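Local coordinates for protein 2-c-methyl-d-erythritol 4-phosphate cytidylyltransferase (Streptococcus pneumoniae, PDB 2VSH) that transfers the cytidylyl group of CTP to D-ribitol 5-phosphate, making the CDP-activated ribitol used for teichoic acid precursors, at residues M2-I7 against S46-V51; T104-V109 against T173-D178; D138-A143 against V208-G213. All coordinates share one frame; numbering follows the deposited sequence. Where two conformers were deposited one is given.

Contact 1. Residues M2-I7 against S46-V51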
loop_
_atom_site.group_PDB
_atom_site.type_symbol
_atom_site.label_atom_id
_atom_site.label_comp_id
_atom_site.label_asym_id
_atom_site.label_seq_id
_atom_site.Cartn_x
_atom_site.Cartn_y
_atom_site.Cartn_z
ATOM N N MET A 2 8.799 9.958 -32.471
ATOM C CA MET A 2 8.540 8.556 -32.155
ATOM C C MET A 2 8.031 8.369 -30.733
ATOM O O MET A 2 8.357 9.155 -29.846
ATOM C CB MET A 2 9.805 7.723 -32.350
ATOM C CG MET A 2 10.412 7.768 -33.740
ATOM S SD MET A 2 9.377 6.924 -34.953
ATOM C CE MET A 2 10.655 6.286 -36.015
ATOM N N ILE A 3 7.243 7.314 -30.525
ATOM C CA ILE A 3 6.834 6.896 -29.197
ATOM C C ILE A 3 7.225 5.428 -29.041
ATOM O O ILE A 3 6.866 4.584 -29.870
ATOM C CB ILE A 3 5.307 7.045 -28.964
ATOM C CG1 ILE A 3 4.850 8.485 -29.189
ATOM C CG2 ILE A 3 4.951 6.595 -27.559
ATOM C CD1 ILE A 3 3.343 8.629 -29.411
ATOM N N TYR A 4 7.981 5.141 -27.989
ATOM C CA TYR A 4 8.432 3.785 -27.695
ATOM C C TYR A 4 7.821 3.308 -26.391
ATOM O O TYR A 4 7.484 4.117 -25.516
ATOM C CB TYR A 4 9.963 3.756 -27.599
ATOM C CG TYR A 4 10.641 4.174 -28.900
ATOM C CD1 TYR A 4 11.020 5.501 -29.124
ATOM C CD2 TYR A 4 10.860 3.252 -29.909
ATOM C CE1 TYR A 4 11.641 5.889 -30.341
ATOM C CE2 TYR A 4 11.460 3.620 -31.108
ATOM C CZ TYR A 4 11.850 4.937 -31.317
ATOM O OH TYR A 4 12.431 5.285 -32.510
ATOM N N ALA A 5 7.657 1.993 -26.260
ATOM C CA ALA A 5 7.385 1.416 -24.955
ATOM C C ALA A 5 8.716 0.955 -24.386
ATOM O O ALA A 5 9.551 0.388 -25.115
ATOM C CB ALA A 5 6.398 0.255 -25.041
ATOM N N GLY A 6 8.911 1.228 -23.091
ATOM C CA GLY A 6 10.097 0.800 -22.336
ATOM C C GLY A 6 9.681 -0.119 -21.200
ATOM O O GLY A 6 9.302 0.342 -20.117
ATOM N N ILE A 7 9.779 -1.425 -21.436
ATOM C CA ILE A 7 9.323 -2.425 -20.465
ATOM C C ILE A 7 10.467 -2.834 -19.523
ATOM O O ILE A 7 11.500 -3.386 -19.966
ATOM C CB ILE A 7 8.683 -3.657 -21.182
ATOM C CG1 ILE A 7 7.587 -3.212 -22.177
ATOM C CG2 ILE A 7 8.169 -4.688 -20.174
ATOM C CD1 ILE A 7 6.421 -2.391 -21.576
ATOM N N SER A 46 0.260 3.756 -32.145
ATOM C CA SER A 46 1.204 4.894 -32.122
ATOM C C SER A 46 2.600 4.542 -31.571
ATOM O O SER A 46 3.494 5.384 -31.560
ATOM C CB SER A 46 0.597 6.107 -31.406
ATOM O OG SER A 46 0.428 5.871 -30.015
ATOM N N ILE A 47 2.789 3.290 -31.155
ATOM C CA ILE A 47 4.066 2.809 -30.619
ATOM C C ILE A 47 4.966 2.311 -31.750
ATOM O O ILE A 47 4.566 1.425 -32.511
ATOM C CB ILE A 47 3.850 1.650 -29.586
ATOM C CG1 ILE A 47 3.024 2.120 -28.374
ATOM C CG2 ILE A 47 5.190 1.019 -29.133
ATOM C CD1 ILE A 47 3.703 3.139 -27.476
ATOM N N GLU A 48 6.175 2.858 -31.845
ATOM C CA GLU A 48 7.148 2.443 -32.856
ATOM C C GLU A 48 7.783 1.080 -32.523
ATOM O O GLU A 48 7.685 0.142 -33.308
ATOM C CB GLU A 48 8.221 3.531 -33.016
ATOM C CG GLU A 48 9.313 3.225 -34.030
ATOM C CD GLU A 48 8.864 3.187 -35.491
ATOM O OE1 GLU A 48 9.753 2.959 -36.349
ATOM O OE2 GLU A 48 7.667 3.387 -35.806
ATOM N N LYS A 49 8.443 0.977 -31.372
ATOM C CA LYS A 49 9.039 -0.294 -30.933
ATOM C C LYS A 49 8.704 -0.504 -29.485
ATOM O O LYS A 49 8.472 0.455 -28.763
ATOM C CB LYS A 49 10.568 -0.284 -31.070
ATOM C CG LYS A 49 11.105 -0.270 -32.483
ATOM C CD LYS A 49 10.724 -1.518 -33.248
ATOM C CE LYS A 49 11.496 -1.626 -34.547
ATOM N NZ LYS A 49 10.701 -2.356 -35.564
ATOM N N ILE A 50 8.737 -1.764 -29.058
ATOM C CA ILE A 50 8.591 -2.129 -27.659
ATOM C C ILE A 50 9.937 -2.650 -27.181
ATOM O O ILE A 50 10.406 -3.693 -27.637
ATOM C CB ILE A 50 7.495 -3.210 -27.469
ATOM C CG1 ILE A 50 6.147 -2.629 -27.901
ATOM C CG2 ILE A 50 7.436 -3.633 -26.013
ATOM C CD1 ILE A 50 5.141 -3.679 -28.333
ATOM N N VAL A 51 10.578 -1.877 -26.315
ATOM C CA VAL A 51 11.953 -2.152 -25.919
ATOM C C VAL A 51 11.902 -2.695 -24.499
ATOM O O VAL A 51 11.397 -2.032 -23.593
ATOM C CB VAL A 51 12.859 -0.890 -25.995
ATOM C CG1 VAL A 51 14.313 -1.265 -25.746
ATOM C CG2 VAL A 51 12.702 -0.186 -27.356
HETATM O O HOH W 1 5.671 6.414 -32.730
#
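The backbones of M2-I7 and S46-V51 run in the same sense, and four hydrogen bonds join them: E48 N to I3 O, A5 N to K49 O, V51 N to A5 O and I7 N to V51 O. A5 with I50 and G6 with V51 form the regular parallel bridges. E48 N to I3 O is the shortest bond, 2.7 Å, nearly along the C=O axis. Ahead of these bonds a water accepts from I3 N and donates to S46 O.

Near the M2 end, E48 packs against Y4 and M2, its CG anti to the backbone N (chi1 179°) and its chain bent at chi2 (68°). This lays CG 3.6 Å from CE2 of the Y4 ring. The ring and carboxylate are nearly perpendicular, 86° apart. M2 crosses the glutamate obliquely and brings CE to 3.5 Å from E48 OE1. That OE1 accepts a hydrogen bond from the Y100 hydroxyl. K49 CB meets the edge of the Y4 ring in its plane, 3.7 Å from Y4 CD2; the amine of K49 goes on to the carbonyl of E75.

I3 CG2 meets I47 CD1 at 3.7 Å, crossing at about a right angle. I7 and I50 lie alongside each other, I7 CG1 3.9 Å from I50 CG2. A5 CB touches both I47 and I50, with I50 CG1 the nearer (4.1 Å). Helix 33-42 covers A5, I7 and I50, while helix 86-100 covers Y4 and V51. I7 lies next to S114, which probably binds CTP.

This is one parallel pair in the Rossmann-like sheet of the GT-A clan. Main-chain bonds hold the strands, apolar side chains fill the space under the helices on both faces, and the one carboxylate has a hydroxyl partner at the partly exposed end.

Contact 2. Residues T104-V109 against T173-D178; sequences TPEDIV and TFRCKD
The carbonyl oxygen of D107 is the best-held polar atom, gripped by two hydrogen bonds. C176 N donates to it at 3.0 Å in the carbonyl plane, and a bridging water donates to it at 2.8 Å from D107 O. The same water donates to T104 O and accepts from K177 N. It thus ties the type I turn T104-D107 to the first turn of the helix that starts at C176. T104 N reaches D107 OD2 from above the carboxylate plane, which closes the turn on itself. D107 OD1 takes the backbone N of M2.

Next along the chain, V109 and F174 form an antiparallel hydrogen-bonded pair. V109 N to F174 O is nearly straight, 172° at the hydrogen; the return bond from F174 N to V109 O is longer, 3.3 Å.

R175 stretches from CG to NE past the carbonyl of P105. Its NE makes a salt bridge with E106 OE1 at 3.1 Å. The acceptor is in the guanidinium plane, yet the nitrogen stands above the carboxylate plane, and the two flat groups are turned 57° apart. E106 bends at chi2 to bring its acid there. R175 NH1 bonds to the carbonyl of H134. K177 runs alongside P105, and its amine pairs with D181.

V109 CG1 occupies the crowded position between N and C (chi1 64°) and comes 3.5 Å from F174 CE1. I108 CG2 meets T173 CG2 at 3.6 Å, the two side chains crossing obliquely.

R175 is the N-cap residue of helix 176-184, so this contact marks the point where strand 165-175 passes into that helix. Helix 86-100 packs on V109, F174 and C176, helix 121-133 lies over I108 and T173, and strand 3-9 bonds to I108 from the other edge.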
loop_
_atom_site.group_PDB
_atom_site.type_symbol
_atom_site.label_atom_id
_atom_site.label_comp_id
_atom_site.label_asym_id
_atom_site.label_seq_id
_atom_site.Cartn_x
_atom_site.Cartn_y
_atom_site.Cartn_z
ATOM N N THR A 104 15.735 12.167 -31.310
ATOM C CA THR A 104 15.556 13.619 -31.410
ATOM C C THR A 104 15.006 14.066 -30.053
ATOM O O THR A 104 14.660 13.211 -29.227
ATOM C CB THR A 104 14.577 14.033 -32.554
ATOM O OG1 THR A 104 13.245 13.605 -32.226
ATOM C CG2 THR A 104 15.012 13.465 -33.908
ATOM N N PRO A 105 14.940 15.393 -29.797
ATOM C CA PRO A 105 14.430 15.883 -28.506
ATOM C C PRO A 105 12.974 15.545 -28.188
ATOM O O PRO A 105 12.575 15.608 -27.026
ATOM C CB PRO A 105 14.557 17.407 -28.641
ATOM C CG PRO A 105 15.610 17.605 -29.642
ATOM C CD PRO A 105 15.395 16.511 -30.642
ATOM N N GLU A 106 12.181 15.243 -29.209
ATOM C CA GLU A 106 10.751 15.057 -29.018
ATOM C C GLU A 106 10.342 13.590 -28.877
ATOM O O GLU A 106 9.215 13.307 -28.473
ATOM C CB GLU A 106 9.921 15.783 -30.095
ATOM C CG GLU A 106 9.922 17.334 -29.967
ATOM C CD GLU A 106 9.573 17.826 -28.544
ATOM O OE1 GLU A 106 8.550 17.390 -27.968
ATOM O OE2 GLU A 106 10.334 18.654 -27.993
ATOM N N ASP A 107 11.262 12.668 -29.160
ATOM C CA ASP A 107 10.978 11.233 -29.019
ATOM C C ASP A 107 10.665 10.865 -27.568
ATOM O O ASP A 107 11.362 11.294 -26.659
ATOM C CB ASP A 107 12.140 10.375 -29.531
ATOM C CG ASP A 107 12.361 10.512 -31.021
ATOM O OD1 ASP A 107 11.399 10.824 -31.756
ATOM O OD2 ASP A 107 13.513 10.337 -31.467
ATOM N N ILE A 108 9.612 10.072 -27.371
ATOM C CA ILE A 108 9.071 9.776 -26.046
ATOM C C ILE A 108 9.193 8.274 -25.714
ATOM O O ILE A 108 9.132 7.434 -26.611
ATOM C CB ILE A 108 7.589 10.241 -25.987
ATOM C CG1 ILE A 108 7.507 11.754 -25.772
ATOM C CG2 ILE A 108 6.809 9.521 -24.887
ATOM C CD1 ILE A 108 6.188 12.349 -26.260
ATOM N N VAL A 109 9.407 7.941 -24.438
ATOM C CA VAL A 109 9.343 6.558 -23.987
ATOM C C VAL A 109 8.254 6.417 -22.929
ATOM O O VAL A 109 8.198 7.201 -21.978
ATOM C CB VAL A 109 10.720 5.983 -23.486
ATOM C CG1 VAL A 109 11.245 6.714 -22.233
ATOM C CG2 VAL A 109 10.627 4.476 -23.217
ATOM N N THR A 173 6.132 8.386 -18.149
ATOM C CA THR A 173 6.326 8.747 -19.552
ATOM C C THR A 173 7.041 10.094 -19.690
ATOM O O THR A 173 6.741 11.051 -18.977
ATOM C CB THR A 173 4.956 8.759 -20.293
ATOM O OG1 THR A 173 4.365 7.458 -20.176
ATOM C CG2 THR A 173 5.104 9.125 -21.778
ATOM N N PHE A 174 8.001 10.154 -20.609
ATOM C CA PHE A 174 8.835 11.332 -20.757
ATOM C C PHE A 174 9.675 11.269 -22.035
ATOM O O PHE A 174 9.834 10.210 -22.627
ATOM C CB PHE A 174 9.734 11.510 -19.501
ATOM C CG PHE A 174 10.318 10.226 -18.974
ATOM C CD1 PHE A 174 11.333 9.571 -19.660
ATOM C CD2 PHE A 174 9.853 9.672 -17.785
ATOM C CE1 PHE A 174 11.858 8.372 -19.172
ATOM C CE2 PHE A 174 10.379 8.488 -17.295
ATOM C CZ PHE A 174 11.381 7.834 -17.994
ATOM N N ARG A 175 10.223 12.411 -22.441
ATOM C CA ARG A 175 11.126 12.468 -23.595
ATOM C C ARG A 175 12.415 11.766 -23.222
ATOM O O ARG A 175 12.942 11.961 -22.122
ATOM C CB ARG A 175 11.374 13.917 -24.015
ATOM C CG ARG A 175 10.171 14.548 -24.718
ATOM C CD ARG A 175 10.114 16.068 -24.607
ATOM N NE ARG A 175 8.767 16.489 -24.990
ATOM C CZ ARG A 175 7.723 16.598 -24.164
ATOM N NH1 ARG A 175 7.835 16.364 -22.863
ATOM N NH2 ARG A 175 6.548 16.950 -24.650
ATOM N N CYS A 176 12.883 10.895 -24.113
ATOM C CA CYS A 176 14.100 10.110 -23.890
ATOM C C CYS A 176 15.295 11.002 -23.572
ATOM O O CYS A 176 16.011 10.729 -22.624
ATOM C CB CYS A 176 14.423 9.284 -25.134
ATOM S SG CYS A 176 13.182 8.036 -25.569
ATOM N N LYS A 177 15.499 12.056 -24.376
ATOM C CA LYS A 177 16.609 13.005 -24.189
ATOM C C LYS A 177 16.525 13.679 -22.826
ATOM O O LYS A 177 17.552 13.807 -22.137
ATOM C CB LYS A 177 16.631 14.066 -25.303
ATOM C CG LYS A 177 17.898 14.940 -25.359
ATOM C CD LYS A 177 17.729 16.103 -26.350
ATOM C CE LYS A 177 18.973 17.026 -26.444
ATOM N NZ LYS A 177 19.355 17.727 -25.174
ATOM N N ASP A 178 15.306 14.076 -22.434
ATOM C CA ASP A 178 15.072 14.711 -21.145
ATOM C C ASP A 178 15.510 13.826 -19.984
ATOM O O ASP A 178 16.202 14.300 -19.076
ATOM C CB ASP A 178 13.609 15.101 -20.967
ATOM C CG ASP A 178 13.245 16.376 -21.710
ATOM O OD1 ASP A 178 14.092 16.899 -22.476
ATOM O OD2 ASP A 178 12.109 16.841 -21.524
HETATM O O HOH W 2 13.937 12.321 -26.630
HETATM O O HOH W 3 14.115 16.555 -25.207
#

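Contact 3. Residues D138-A143 against V208-G213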
loop_
_atom_site.group_PDB
_atom_site.type_symbol
_atom_site.label_atom_id
_atom_site.label_comp_id
_atom_site.label_asym_id
_atom_site.label_seq_id
_atom_site.Cartn_x
_atom_site.Cartn_y
_atom_site.Cartn_z
ATOM N N ASP A 138 3.195 10.617 -14.572
ATOM C CA ASP A 138 3.271 9.534 -13.620
ATOM C C ASP A 138 1.859 9.004 -13.485
ATOM O O ASP A 138 0.925 9.769 -13.232
ATOM C CB ASP A 138 3.746 10.085 -12.273
ATOM C CG ASP A 138 4.289 9.027 -11.348
ATOM O OD1 ASP A 138 4.280 7.831 -11.703
ATOM O OD2 ASP A 138 4.738 9.406 -10.236
ATOM N N THR A 139 1.699 7.694 -13.645
ATOM C CA THR A 139 0.391 7.067 -13.484
ATOM C C THR A 139 0.154 6.751 -12.023
ATOM O O THR A 139 0.914 5.995 -11.395
ATOM C CB THR A 139 0.234 5.814 -14.353
ATOM O OG1 THR A 139 0.673 6.088 -15.681
ATOM C CG2 THR A 139 -1.209 5.409 -14.438
ATOM N N VAL A 140 -0.919 7.319 -11.486
ATOM C CA VAL A 140 -1.232 7.187 -10.076
ATOM C C VAL A 140 -2.710 6.881 -9.831
ATOM O O VAL A 140 -3.552 7.103 -10.705
ATOM C CB VAL A 140 -0.846 8.466 -9.281
ATOM C CG1 VAL A 140 0.625 8.847 -9.517
ATOM C CG2 VAL A 140 -1.766 9.645 -9.664
ATOM N N VAL A 141 -2.999 6.387 -8.632
ATOM C CA VAL A 141 -4.360 6.273 -8.108
ATOM C C VAL A 141 -4.398 6.952 -6.735
ATOM O O VAL A 141 -3.354 7.146 -6.107
ATOM C CB VAL A 141 -4.824 4.787 -7.967
ATOM C CG1 VAL A 141 -5.068 4.171 -9.327
ATOM C CG2 VAL A 141 -3.837 3.955 -7.163
ATOM N N GLU A 142 -5.585 7.314 -6.266
ATOM C CA GLU A 142 -5.711 7.819 -4.899
ATOM C C GLU A 142 -5.208 6.788 -3.901
ATOM O O GLU A 142 -5.556 5.609 -3.991
ATOM C CB GLU A 142 -7.155 8.188 -4.573
ATOM C CG GLU A 142 -7.667 9.388 -5.347
ATOM C CD GLU A 142 -9.086 9.778 -4.981
ATOM O OE1 GLU A 142 -9.635 9.242 -3.985
ATOM O OE2 GLU A 142 -9.657 10.634 -5.698
ATOM N N ALA A 143 -4.384 7.240 -2.957
ATOM C CA ALA A 143 -3.871 6.379 -1.896
ATOM C C ALA A 143 -5.014 5.992 -0.969
ATOM O O ALA A 143 -5.815 6.844 -0.582
ATOM C CB ALA A 143 -2.761 7.079 -1.133
ATOM N N VAL A 208 5.435 17.428 -13.904
ATOM C CA VAL A 208 5.035 16.031 -14.003
ATOM C C VAL A 208 3.521 15.914 -13.763
ATOM O O VAL A 208 3.046 16.037 -12.627
ATOM C CB VAL A 208 5.811 15.104 -13.024
ATOM C CG1 VAL A 208 5.550 13.634 -13.352
ATOM C CG2 VAL A 208 7.326 15.385 -13.053
ATOM N N ALA A 209 2.785 15.688 -14.851
ATOM C CA ALA A 209 1.331 15.540 -14.815
ATOM C C ALA A 209 0.932 14.198 -14.220
ATOM O O ALA A 209 1.686 13.218 -14.316
ATOM C CB ALA A 209 0.769 15.649 -16.223
ATOM N N LEU A 210 -0.253 14.156 -13.607
ATOM C CA LEU A 210 -0.802 12.908 -13.097
ATOM C C LEU A 210 -1.657 12.246 -14.186
ATOM O O LEU A 210 -2.514 12.896 -14.777
ATOM C CB LEU A 210 -1.654 13.163 -11.837
ATOM C CG LEU A 210 -0.958 13.869 -10.662
ATOM C CD1 LEU A 210 -1.917 14.047 -9.473
ATOM C CD2 LEU A 210 0.306 13.140 -10.238
ATOM N N ALA A 211 -1.412 10.961 -14.452
ATOM C CA ALA A 211 -2.324 10.157 -15.276
ATOM C C ALA A 211 -3.082 9.204 -14.363
ATOM O O ALA A 211 -2.563 8.755 -13.347
ATOM C CB ALA A 211 -1.568 9.386 -16.359
ATOM N N LYS A 212 -4.321 8.912 -14.738
ATOM C CA LYS A 212 -5.205 8.080 -13.943
ATOM C C LYS A 212 -4.810 6.630 -14.142
ATOM O O LYS A 212 -4.853 6.107 -15.257
ATOM C CB LYS A 212 -6.670 8.352 -14.349
ATOM C CG LYS A 212 -7.727 7.418 -13.761
ATOM C CD LYS A 212 -9.139 7.828 -14.236
ATOM C CE LYS A 212 -10.071 6.622 -14.478
ATOM N NZ LYS A 212 -10.225 5.753 -13.276
ATOM N N GLY A 213 -4.383 6.003 -13.052
ATOM C CA GLY A 213 -4.106 4.575 -13.027
ATOM C C GLY A 213 -5.385 3.803 -12.811
ATOM O O GLY A 213 -6.470 4.290 -13.125
#
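Strand 208-212 is the last strand within this chain of the mixed seven-stranded sheet in the Rossmann-like GT-A fold of the IspD/TarI family, and it pairs in parallel with strand 136-142. Four hydrogen bonds link D138-A143 to V208-G213. The strands are strongly twisted, 58° between their directions. D138 N and V140 N donate nearly along the C=O axes of A209 and A211. A211 N and G213 N instead come from above the carbonyl planes of D138 and V140. The G213 bond is short, 2.7 Å between G213 N and V140 O.

The side chains that touch are mostly short, and their torsions set what each one meets. T139 puts CG2 anti to the backbone N and OG1 beside it (chi1 -47°). CG2 then points at the glycine, while OG1 lies on the A211 methyl side, 4.0 Å from A211 CB. That OG1 also hydrogen-bonds with the carbonyl of P171, so its polar needs are met inside the fold. V140 keeps CG2 in the crowded position between N and C (chi1 -54°), and this branch meets L210 CD2 at 4.1 Å, the two side chains crossing obliquely. V208 has CG1 anti to the backbone N and lays it 4.1 Å from D138 CB.

Helix 121-133 packs on A209 and A211, and helix 197-203 on D138 and V208. The pair lies at the dimer interface: the second subunit makes backbone hydrogen bonds with V208 and L210, its I156 packs on D138, V208 and L210, and its V148 packs on V140.

The tightest point is at G213, where two methyl groups sit against the bare main chain. V141 CG1 lies 3.5 Å from G213 C, and T139 CG2 is only 3.3 Å from G213 CA.

All three contacts belong to one mixed sheet. Contact 1 is a buried parallel pair at strands 3-9 and 50-54. Contact 2 adjoins it, since strands 108-113 and 3-9 are neighbours and the two contacts touch. It is antiparallel and partly exposed, and it alone has a salt bridge across its segments and waters binding a turn to a helix start. Contact 3, like contact 1, is buried and parallel. It lies about 20 Å from contact 1, centre to centre, at the far end of the sheet, where the second subunit packs on it. Strand 165-175 of contact 2 neighbours strand 136-142 of contact 3, though these two contacts do not touch.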